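Local coordinates for protein purine nucleoside phosphorylase (Schistosoma mansoni, PDB 6BHB) that catalyses the phosphorolysis of purine nucleosides, probably inosine and guanosine, to the free base and ribose 1-phosphate, at residues Gln84-Met89 with Met221-Glu226; Asn117-Ile122 with Cys216-Met221; Asp130-Lys135 with Ser241-Asn246. All coordinates share one frame; numbering follows the deposited sequence.

Contact 1. Residues Gln84-Met89 with Met221-Glu226; sequences QGRLHM and MSTVPE. With DS1 (2-aminopyrimidin-5-ol), chain J.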
loop_
_atom_site.group_PDB
_atom_site.type_symbol
_atom_site.label_atom_id
_atom_site.label_comp_id
_atom_site.label_asym_id
_atom_site.label_seq_id
_atom_site.Cartn_x
_atom_site.Cartn_y
_atom_site.Cartn_z
ATOM N N GLN A 84 3.576 16.710 -22.800
ATOM C CA GLN A 84 3.010 15.862 -23.847
ATOM C C GLN A 84 3.586 14.462 -23.660
ATOM O O GLN A 84 4.689 14.165 -24.126
ATOM C CB GLN A 84 3.323 16.424 -25.231
ATOM C CG GLN A 84 2.700 15.640 -26.377
ATOM C CD GLN A 84 2.972 16.269 -27.730
ATOM O OE1 GLN A 84 4.119 16.346 -28.172
ATOM N NE2 GLN A 84 1.917 16.728 -28.391
ATOM N N GLY A 85 2.835 13.605 -22.973
ATOM C CA GLY A 85 3.324 12.298 -22.583
ATOM C C GLY A 85 3.657 12.264 -21.106
ATOM O O GLY A 85 4.804 12.493 -20.709
ATOM N N ARG A 86 2.659 11.976 -20.280
ATOM C CA ARG A 86 2.800 12.067 -18.837
ATOM C C ARG A 86 3.262 10.731 -18.262
ATOM O O ARG A 86 3.118 9.673 -18.882
ATOM C CB ARG A 86 1.475 12.519 -18.210
ATOM C CG ARG A 86 0.764 11.513 -17.298
ATOM C CD ARG A 86 -0.736 11.752 -17.271
ATOM N NE ARG A 86 -1.202 12.440 -16.073
ATOM C CZ ARG A 86 -2.468 12.791 -15.869
ATOM N NH1 ARG A 86 -3.389 12.528 -16.788
ATOM N NH2 ARG A 86 -2.819 13.411 -14.751
ATOM N N LEU A 87 3.824 10.794 -17.060
ATOM C CA LEU A 87 4.427 9.637 -16.411
ATOM C C LEU A 87 3.451 9.037 -15.408
ATOM O O LEU A 87 2.909 9.752 -14.559
ATOM C CB LEU A 87 5.729 10.034 -15.713
ATOM C CG LEU A 87 6.921 10.347 -16.624
ATOM C CD1 LEU A 87 6.746 11.669 -17.364
ATOM C CD2 LEU A 87 8.210 10.361 -15.820
ATOM N N HIS A 88 3.235 7.726 -15.509
ATOM C CA HIS A 88 2.359 6.992 -14.607
ATOM C C HIS A 88 3.185 6.087 -13.702
ATOM O O HIS A 88 4.115 5.416 -14.160
ATOM C CB HIS A 88 1.351 6.145 -15.382
ATOM C CG HIS A 88 0.453 6.939 -16.274
ATOM N ND1 HIS A 88 0.766 7.218 -17.588
ATOM C CD2 HIS A 88 -0.753 7.508 -16.044
ATOM C CE1 HIS A 88 -0.209 7.928 -18.127
ATOM N NE2 HIS A 88 -1.142 8.118 -17.211
ATOM N N MET A 89 2.826 6.053 -12.418
ATOM C CA MET A 89 3.595 5.273 -11.460
ATOM C C MET A 89 3.394 3.770 -11.632
ATOM O O MET A 89 4.207 2.993 -11.122
ATOM C CB MET A 89 3.237 5.709 -10.037
ATOM C CG MET A 89 3.559 7.178 -9.771
ATOM S SD MET A 89 3.880 7.588 -8.038
ATOM C CE MET A 89 5.387 6.667 -7.731
ATOM N N MET A 221 -5.966 6.040 -12.099
ATOM C CA MET A 221 -4.597 5.601 -11.838
ATOM C C MET A 221 -3.566 6.721 -11.975
ATOM O O MET A 221 -2.386 6.435 -12.208
ATOM C CB MET A 221 -4.209 4.456 -12.781
ATOM C CG MET A 221 -5.199 3.305 -12.860
ATOM S SD MET A 221 -4.713 2.095 -14.113
ATOM C CE MET A 221 -6.140 1.012 -14.113
ATOM N N SER A 222 -3.964 7.984 -11.844
ATOM C CA SER A 222 -3.022 9.084 -12.045
ATOM C C SER A 222 -3.451 10.282 -11.204
ATOM O O SER A 222 -4.270 10.161 -10.289
ATOM C CB SER A 222 -2.940 9.453 -13.531
ATOM O OG SER A 222 -4.145 10.061 -13.966
ATOM N N THR A 223 -2.854 11.439 -11.505
ATOM C CA THR A 223 -3.282 12.748 -11.014
ATOM C C THR A 223 -2.849 13.030 -9.577
ATOM O O THR A 223 -2.245 14.074 -9.312
ATOM C CB THR A 223 -4.804 12.893 -11.149
ATOM O OG1 THR A 223 -5.171 12.757 -12.529
ATOM C CG2 THR A 223 -5.270 14.261 -10.658
ATOM N N VAL A 224 -3.151 12.129 -8.638
ATOM C CA VAL A 224 -2.868 12.405 -7.225
ATOM C C VAL A 224 -1.387 12.662 -6.988
ATOM O O VAL A 224 -1.054 13.579 -6.222
ATOM C CB VAL A 224 -3.437 11.292 -6.341
ATOM C CG1 VAL A 224 -2.842 11.340 -4.930
ATOM C CG2 VAL A 224 -4.952 11.413 -6.266
ATOM N N PRO A 225 -0.451 11.908 -7.574
ATOM C CA PRO A 225 0.971 12.214 -7.333
ATOM C C PRO A 225 1.372 13.614 -7.768
ATOM O O PRO A 225 2.081 14.306 -7.027
ATOM C CB PRO A 225 1.700 11.131 -8.140
ATOM C CG PRO A 225 0.721 10.001 -8.222
ATOM C CD PRO A 225 -0.624 10.659 -8.334
ATOM N N GLU A 226 0.935 14.053 -8.952
ATOM C CA GLU A 226 1.275 15.399 -9.407
ATOM C C GLU A 226 0.608 16.460 -8.538
ATOM O O GLU A 226 1.209 17.500 -8.246
ATOM C CB GLU A 226 0.870 15.587 -10.870
ATOM C CG GLU A 226 1.454 14.574 -11.841
ATOM C CD GLU A 226 0.571 13.352 -12.009
ATOM O OE1 GLU A 226 0.407 12.596 -11.031
ATOM O OE2 GLU A 226 0.027 13.155 -13.118
HETATM C C3 DS1 J . -9.466 4.292 -15.683
HETATM C C2 DS1 J . -9.626 3.543 -14.566
HETATM C C1 DS1 J . -10.791 2.873 -14.365
HETATM O O DS1 J . -8.585 3.480 -13.623
HETATM N N1 DS1 J . -11.760 2.946 -15.264
HETATM N N2 DS1 J . -10.436 4.362 -16.578
HETATM C C DS1 J . -11.595 3.694 -16.383
HETATM N N DS1 J . -12.658 3.775 -17.373
HETATM O O HOH W 1 0.359 10.336 -12.803
HETATM O O HOH W 2 0.470 7.651 -11.539
#
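Glu-226 OE2 is the atom to look at first: Arg-86 grips it side-on with two nitrogens, NE at 3.3 Å and NH2 also at 3.3 Å. The N-H of NE points at the oxygen with an angle of 151°, nearly in line with the carboxylate C-O bond, while NH2 comes in from above the carboxylate plane. The oxygen stays in the guanidinium plane, at its edge, and the two flat groups stand 78° apart. A kink in the arginine chain (chi3 -102°) swings the guanidinium across the acid, and NH1 is tied separately to the backbone O of Thr-116. Ser-222 OG lies over one guanidinium face, 3.7 Å from Arg-86 CZ, and is hydrogen-bonded to Thr-223 OG1, which is in turn held by Asn-117. In fold terms this salt bridge pins the loop after strand 78-84 to the first turn of helix 224-232. Arg-86, His-88 and Ser-222 probably line the phosphate site, as in related trimeric phosphorylases, consistent with the dimethyl sulfoxide bound beside His-88; Glu-226 would then be a second-shell residue that sets the guanidinium. At the edge of the imidazole, His-88 CD2 lies 3.9 Å from Ser-222 CB. Arg-86 CG covers one face of that ring. A water joins the backbones, accepting from Met-89 N at 3.0 Å and donating to Met-221 O at 3.2 Å. Met-89 SD slides past Pro-225 CG at 4.0 Å, and the same methionine packs on Leu-145 of a second subunit.

Contact 2. Residues Asn117-Ile122 with Cys216-Met221; sequences NLAGGI and CDVVGM. With DS1 (2-aminopyrimidin-5-ol), chain J; DMS (dimethyl sulfoxide), chain H.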
loop_
_atom_site.group_PDB
_atom_site.type_symbol
_atom_site.label_atom_id
_atom_site.label_comp_id
_atom_site.label_asym_id
_atom_site.label_seq_id
_atom_site.Cartn_x
_atom_site.Cartn_y
_atom_site.Cartn_z
ATOM N N ASN A 117 -7.889 13.735 -16.826
ATOM C CA ASN A 117 -7.646 12.299 -16.804
ATOM C C ASN A 117 -8.928 11.568 -17.182
ATOM O O ASN A 117 -10.006 12.159 -17.268
ATOM C CB ASN A 117 -7.137 11.836 -15.430
ATOM C CG ASN A 117 -8.167 12.019 -14.322
ATOM O OD1 ASN A 117 -9.331 11.644 -14.463
ATOM N ND2 ASN A 117 -7.734 12.597 -13.208
ATOM N N LEU A 118 -8.787 10.266 -17.419
ATOM C CA LEU A 118 -9.910 9.360 -17.617
ATOM C C LEU A 118 -10.063 8.483 -16.383
ATOM O O LEU A 118 -9.068 8.030 -15.810
ATOM C CB LEU A 118 -9.704 8.487 -18.856
ATOM C CG LEU A 118 -9.862 9.201 -20.199
ATOM C CD1 LEU A 118 -8.700 8.875 -21.119
ATOM C CD2 LEU A 118 -11.179 8.817 -20.848
ATOM N N ALA A 119 -11.307 8.238 -15.977
ATOM C CA ALA A 119 -11.562 7.543 -14.723
ATOM C C ALA A 119 -12.857 6.752 -14.828
ATOM O O ALA A 119 -13.669 6.959 -15.732
ATOM C CB ALA A 119 -11.631 8.525 -13.550
ATOM N N GLY A 120 -13.040 5.838 -13.876
ATOM C CA GLY A 120 -14.273 5.087 -13.772
ATOM C C GLY A 120 -15.242 5.731 -12.795
ATOM O O GLY A 120 -14.846 6.355 -11.815
ATOM N N GLY A 121 -16.535 5.574 -13.083
ATOM C CA GLY A 121 -17.574 6.136 -12.242
ATOM C C GLY A 121 -18.002 5.173 -11.151
ATOM O O GLY A 121 -18.309 4.008 -11.422
ATOM N N ILE A 122 -18.019 5.668 -9.916
ATOM C CA ILE A 122 -18.516 4.924 -8.763
ATOM C C ILE A 122 -19.881 5.444 -8.323
ATOM O O ILE A 122 -20.810 4.667 -8.107
ATOM C CB ILE A 122 -17.505 4.976 -7.594
ATOM C CG1 ILE A 122 -16.148 4.391 -8.012
ATOM C CG2 ILE A 122 -18.051 4.242 -6.371
ATOM C CD1 ILE A 122 -16.171 2.909 -8.364
ATOM N N CYS A 216 -16.325 7.146 -2.310
ATOM C CA CYS A 216 -15.602 7.566 -3.501
ATOM C C CYS A 216 -16.573 7.771 -4.655
ATOM O O CYS A 216 -17.515 6.993 -4.833
ATOM C CB CYS A 216 -14.546 6.529 -3.887
ATOM S SG CYS A 216 -13.332 6.192 -2.597
ATOM N N ASP A 217 -16.339 8.823 -5.439
ATOM C CA ASP A 217 -17.169 9.121 -6.600
ATOM C C ASP A 217 -16.566 8.638 -7.912
ATOM O O ASP A 217 -17.316 8.260 -8.819
ATOM C CB ASP A 217 -17.429 10.629 -6.696
ATOM C CG ASP A 217 -18.200 11.163 -5.505
ATOM O OD1 ASP A 217 -19.387 10.801 -5.352
ATOM O OD2 ASP A 217 -17.625 11.952 -4.724
ATOM N N VAL A 218 -15.238 8.649 -8.044
ATOM C CA VAL A 218 -14.563 8.173 -9.246
ATOM C C VAL A 218 -13.258 7.510 -8.825
ATOM O O VAL A 218 -12.771 7.706 -7.710
ATOM C CB VAL A 218 -14.293 9.311 -10.266
ATOM C CG1 VAL A 218 -15.568 10.096 -10.553
ATOM C CG2 VAL A 218 -13.197 10.247 -9.773
ATOM N N VAL A 219 -12.683 6.720 -9.734
ATOM C CA VAL A 219 -11.429 6.016 -9.479
ATOM C C VAL A 219 -10.563 6.063 -10.732
ATOM O O VAL A 219 -11.053 5.869 -11.851
ATOM C CB VAL A 219 -11.678 4.554 -9.039
ATOM C CG1 VAL A 219 -12.539 3.813 -10.058
ATOM C CG2 VAL A 219 -10.360 3.829 -8.810
ATOM N N GLY A 220 -9.266 6.308 -10.538
ATOM C CA GLY A 220 -8.318 6.356 -11.633
ATOM C C GLY A 220 -6.918 6.028 -11.156
ATOM O O GLY A 220 -6.689 5.783 -9.968
ATOM N N MET A 221 -5.966 6.040 -12.099
ATOM C CA MET A 221 -4.597 5.601 -11.838
ATOM C C MET A 221 -3.566 6.721 -11.975
ATOM O O MET A 221 -2.386 6.435 -12.208
ATOM C CB MET A 221 -4.209 4.456 -12.781
ATOM C CG MET A 221 -5.199 3.305 -12.860
ATOM S SD MET A 221 -4.713 2.095 -14.113
ATOM C CE MET A 221 -6.140 1.012 -14.113
HETATM C C3 DS1 J . -9.466 4.292 -15.683
HETATM C C2 DS1 J . -9.626 3.543 -14.566
HETATM C C1 DS1 J . -10.791 2.873 -14.365
HETATM O O DS1 J . -8.585 3.480 -13.623
HETATM N N1 DS1 J . -11.760 2.946 -15.264
HETATM N N2 DS1 J . -10.436 4.362 -16.578
HETATM C C DS1 J . -11.595 3.694 -16.383
HETATM N N DS1 J . -12.658 3.775 -17.373
HETATM S S DMS H . -5.232 9.488 -17.516
HETATM O O DMS H . -6.220 9.166 -18.589
HETATM C C1 DMS H . -4.942 8.031 -16.477
HETATM C C2 DMS H . -3.581 9.648 -18.245
HETATM O O HOH W 3 -7.069 6.073 -14.847
#
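An antiparallel pairing at the end of strand 112-121 with the short strand 218-220 forms one wall of the ligand pocket in the phosphorylase sheet. Gly-120 and Val-219 are a hydrogen-bonded pair: Gly-120 N reaches Val-219 O at 2.8 Å, and Val-219 N returns a bond to Gly-120 O at 3.0 Å. Two residues on, where the regular pairing ends, Ile-122 N binds Asp-217 O from well above its carbonyl plane, 44° out of it. The short strands run 130° apart in direction, and beyond Ala-119 and Gly-220 a water takes the place of a direct bond, donating to Leu-118 O and accepting from Met-221 N, 3.0 Å from each.

Ile-122 does most of the side-chain work. With CG2 anti to the backbone N, that methyl presses on Cys-216 O at 3.2 Å, while CD1 reaches Val-219 CG1 at 4.1 Å, the two side chains crossing at a slant. Ala-119 CB touches Val-219 O, also at 3.2 Å. Helix 205-213 covers Ile-122 and Val-219, while Leu-118 N donates to a dimethyl sulfoxide.

The aminopyrimidinol rests against the backbone of Ala-119, Gly-120 and Gly-220, its N1 3.5 Å from Gly-120 N, and Met-221 lays CG and CE beside its hydroxyl. The bridging water makes a weak contact with that hydroxyl O. Gly-120, with no side chain, lets the ring come close, so on this side the ligand is held mainly by packing on main chain.

Contact 3. Residues Asp130-Lys135 with Ser241-Asn246; sequences DFVLIK and SLIANN. With DS1 (2-aminopyrimidin-5-ol), chain J.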
loop_
_atom_site.group_PDB
_atom_site.type_symbol
_atom_site.label_atom_id
_atom_site.label_comp_id
_atom_site.label_asym_id
_atom_site.label_seq_id
_atom_site.Cartn_x
_atom_site.Cartn_y
_atom_site.Cartn_z
ATOM N N ASP A 130 -19.672 11.917 -18.765
ATOM C CA ASP A 130 -19.778 13.031 -17.835
ATOM C C ASP A 130 -18.394 13.530 -17.424
ATOM O O ASP A 130 -17.392 12.814 -17.509
ATOM C CB ASP A 130 -20.564 12.620 -16.590
ATOM C CG ASP A 130 -22.020 12.326 -16.887
ATOM O OD1 ASP A 130 -22.514 12.761 -17.948
ATOM O OD2 ASP A 130 -22.671 11.666 -16.053
ATOM N N PHE A 131 -18.351 14.783 -16.974
ATOM C CA PHE A 131 -17.154 15.383 -16.405
ATOM C C PHE A 131 -17.312 15.525 -14.895
ATOM O O PHE A 131 -18.409 15.789 -14.392
ATOM C CB PHE A 131 -16.874 16.765 -17.007
ATOM C CG PHE A 131 -16.733 16.771 -18.503
ATOM C CD1 PHE A 131 -15.627 16.203 -19.116
ATOM C CD2 PHE A 131 -17.695 17.374 -19.295
ATOM C CE1 PHE A 131 -15.496 16.219 -20.494
ATOM C CE2 PHE A 131 -17.567 17.396 -20.672
ATOM C CZ PHE A 131 -16.468 16.819 -21.271
ATOM N N VAL A 132 -16.203 15.366 -14.175
ATOM C CA VAL A 132 -16.186 15.472 -12.717
ATOM C C VAL A 132 -15.082 16.439 -12.306
ATOM O O VAL A 132 -13.896 16.163 -12.522
ATOM C CB VAL A 132 -15.978 14.104 -12.048
ATOM C CG1 VAL A 132 -15.827 14.252 -10.537
ATOM C CG2 VAL A 132 -17.139 13.179 -12.371
ATOM N N LEU A 133 -15.471 17.563 -11.707
ATOM C CA LEU A 133 -14.519 18.475 -11.084
ATOM C C LEU A 133 -14.081 17.888 -9.746
ATOM O O LEU A 133 -14.906 17.713 -8.842
ATOM C CB LEU A 133 -15.144 19.855 -10.881
ATOM C CG LEU A 133 -15.806 20.537 -12.082
ATOM C CD1 LEU A 133 -16.502 21.819 -11.642
ATOM C CD2 LEU A 133 -14.796 20.832 -13.176
ATOM N N ILE A 134 -12.795 17.586 -9.614
ATOM C CA ILE A 134 -12.297 16.909 -8.422
ATOM C C ILE A 134 -12.171 17.917 -7.288
ATOM O O ILE A 134 -11.541 18.970 -7.443
ATOM C CB ILE A 134 -10.956 16.214 -8.711
ATOM C CG1 ILE A 134 -11.140 15.177 -9.823
ATOM C CG2 ILE A 134 -10.411 15.561 -7.443
ATOM C CD1 ILE A 134 -9.865 14.481 -10.256
ATOM N N LYS A 135 -12.770 17.594 -6.141
ATOM C CA LYS A 135 -12.737 18.450 -4.961
ATOM C C LYS A 135 -11.966 17.833 -3.801
ATOM O O LYS A 135 -11.799 18.493 -2.768
ATOM C CB LYS A 135 -14.165 18.778 -4.510
ATOM C CG LYS A 135 -14.930 17.590 -3.936
ATOM C CD LYS A 135 -16.368 17.967 -3.620
ATOM C CE LYS A 135 -17.090 16.856 -2.877
ATOM N NZ LYS A 135 -18.567 17.056 -2.889
ATOM N N SER A 241 -11.968 14.935 -14.309
ATOM C CA SER A 241 -12.003 13.565 -14.797
ATOM C C SER A 241 -13.088 13.408 -15.855
ATOM O O SER A 241 -14.182 13.966 -15.727
ATOM C CB SER A 241 -12.260 12.582 -13.651
ATOM O OG SER A 241 -11.153 12.511 -12.771
ATOM N N LEU A 242 -12.774 12.652 -16.904
ATOM C CA LEU A 242 -13.752 12.229 -17.897
ATOM C C LEU A 242 -14.164 10.796 -17.580
ATOM O O LEU A 242 -13.310 9.910 -17.486
ATOM C CB LEU A 242 -13.177 12.328 -19.310
ATOM C CG LEU A 242 -14.004 11.690 -20.431
ATOM C CD1 LEU A 242 -15.402 12.288 -20.492
ATOM C CD2 LEU A 242 -13.295 11.852 -21.767
ATOM N N ILE A 243 -15.465 10.576 -17.410
ATOM C CA ILE A 243 -15.982 9.272 -17.006
ATOM C C ILE A 243 -16.145 8.393 -18.241
ATOM O O ILE A 243 -16.880 8.739 -19.171
ATOM C CB ILE A 243 -17.314 9.418 -16.255
ATOM C CG1 ILE A 243 -17.157 10.367 -15.062
ATOM C CG2 ILE A 243 -17.829 8.058 -15.801
ATOM C CD1 ILE A 243 -16.097 9.953 -14.057
ATOM N N ALA A 244 -15.470 7.241 -18.243
ATOM C CA ALA A 244 -15.574 6.301 -19.351
ATOM C C ALA A 244 -16.623 5.222 -19.126
ATOM O O ALA A 244 -17.062 4.598 -20.098
ATOM C CB ALA A 244 -14.220 5.633 -19.604
ATOM N N ASN A 245 -17.028 4.979 -17.882
ATOM C CA ASN A 245 -18.009 3.946 -17.569
ATOM C C ASN A 245 -18.396 4.100 -16.106
ATOM O O ASN A 245 -17.729 4.799 -15.339
ATOM C CB ASN A 245 -17.456 2.543 -17.837
ATOM C CG ASN A 245 -16.318 2.179 -16.900
ATOM O OD1 ASN A 245 -15.220 2.726 -16.995
ATOM N ND2 ASN A 245 -16.575 1.247 -15.989
ATOM N N ASN A 246 -19.491 3.440 -15.727
ATOM C CA ASN A 246 -19.895 3.343 -14.329
ATOM C C ASN A 246 -19.581 1.930 -13.854
ATOM O O ASN A 246 -20.254 0.969 -14.243
ATOM C CB ASN A 246 -21.374 3.666 -14.141
ATOM C CG ASN A 246 -21.763 3.743 -12.680
ATOM O OD1 ASN A 246 -21.814 2.727 -11.987
ATOM N ND2 ASN A 246 -22.030 4.951 -12.199
HETATM C C3 DS1 J . -9.466 4.292 -15.683
HETATM C C2 DS1 J . -9.626 3.543 -14.566
HETATM C C1 DS1 J . -10.791 2.873 -14.365
HETATM O O DS1 J . -8.585 3.480 -13.623
HETATM N N1 DS1 J . -11.760 2.946 -15.264
HETATM N N2 DS1 J . -10.436 4.362 -16.578
HETATM C C DS1 J . -11.595 3.694 -16.383
HETATM N N DS1 J . -12.658 3.775 -17.373
#
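Val-132 and Ser-241 face each other as an antiparallel hydrogen-bonded pair, and the packing is tightest here. Val-132 N donates to Ser-241 O at 2.9 Å, and Ser-241 N answers with an equally short, straighter bond to Val-132 O (168°). Next along, Ile-243 N bonds to Asp-130 O at 3.0 Å. Between these rungs Phe-131 and Leu-242 make the non-hydrogen-bonded pair, where Phe-131 CA brings its hydrogen to Ser-241 O.

Side chains close both faces. On the Val-132 side, with CG1 of that valine anti to the backbone N (chi1 174°), CG2 falls beside the same N and touches Ile-243 CD1 at 3.8 Å. On the Phe-131 side, Leu-242 sends CD1 obliquely to the ring atom CE1 at 3.9 Å, and the same methyl rests on Asp-130 O at 3.6 Å. Ser-241 OG, deep in the protein, is satisfied by Asn-117 and still meets the Ile-134 CD1 methyl at 3.4 Å.

Away from these rungs the two segments part. Ile-134 touches the other segment through its side chain while its backbone bonds to Ala-239, and Lys-135 stands out in solvent, with a long, weak ion pair to Glu-191. At the opposite end Asn-245 lies beyond the pairing with 130-135: its OD1 accepts a hydrogen bond from the ligand amino N at 2.8 Å, so it is probably the base-recognising asparagine, as in related trimeric phosphorylases, while ND2 is tied to Asp-250. Asn-246 then caps helix 247-253 through the backbone N of Leu-249.

Strand 189-196 lies along the other edge of strand 131-139, strand 112-121 borders strand 236-246, and helix 259-283 covers the Phe-131 face, with Trp-276 meeting its ring.

Overall arrangement
Starting from the N terminus, the chain passes 84-89, then 117-122 and 130-135, before any partner arrives. Contact 2 closes first, when 216-221 returns to 117-122; the chain runs straight on through the shared Met-221 to 226 and closes contact 1, so the loop of contact 2 lies wholly within that of contact 1. Contact 3 closes last at 241-246 and crosses both. The side-chain amide of Asn-117 joins all three. Contacts 2 and 3 knit neighbouring strands of one sheet, contact 1 joins a loop to helix 224-232, and all three touch the aminopyrimidinol.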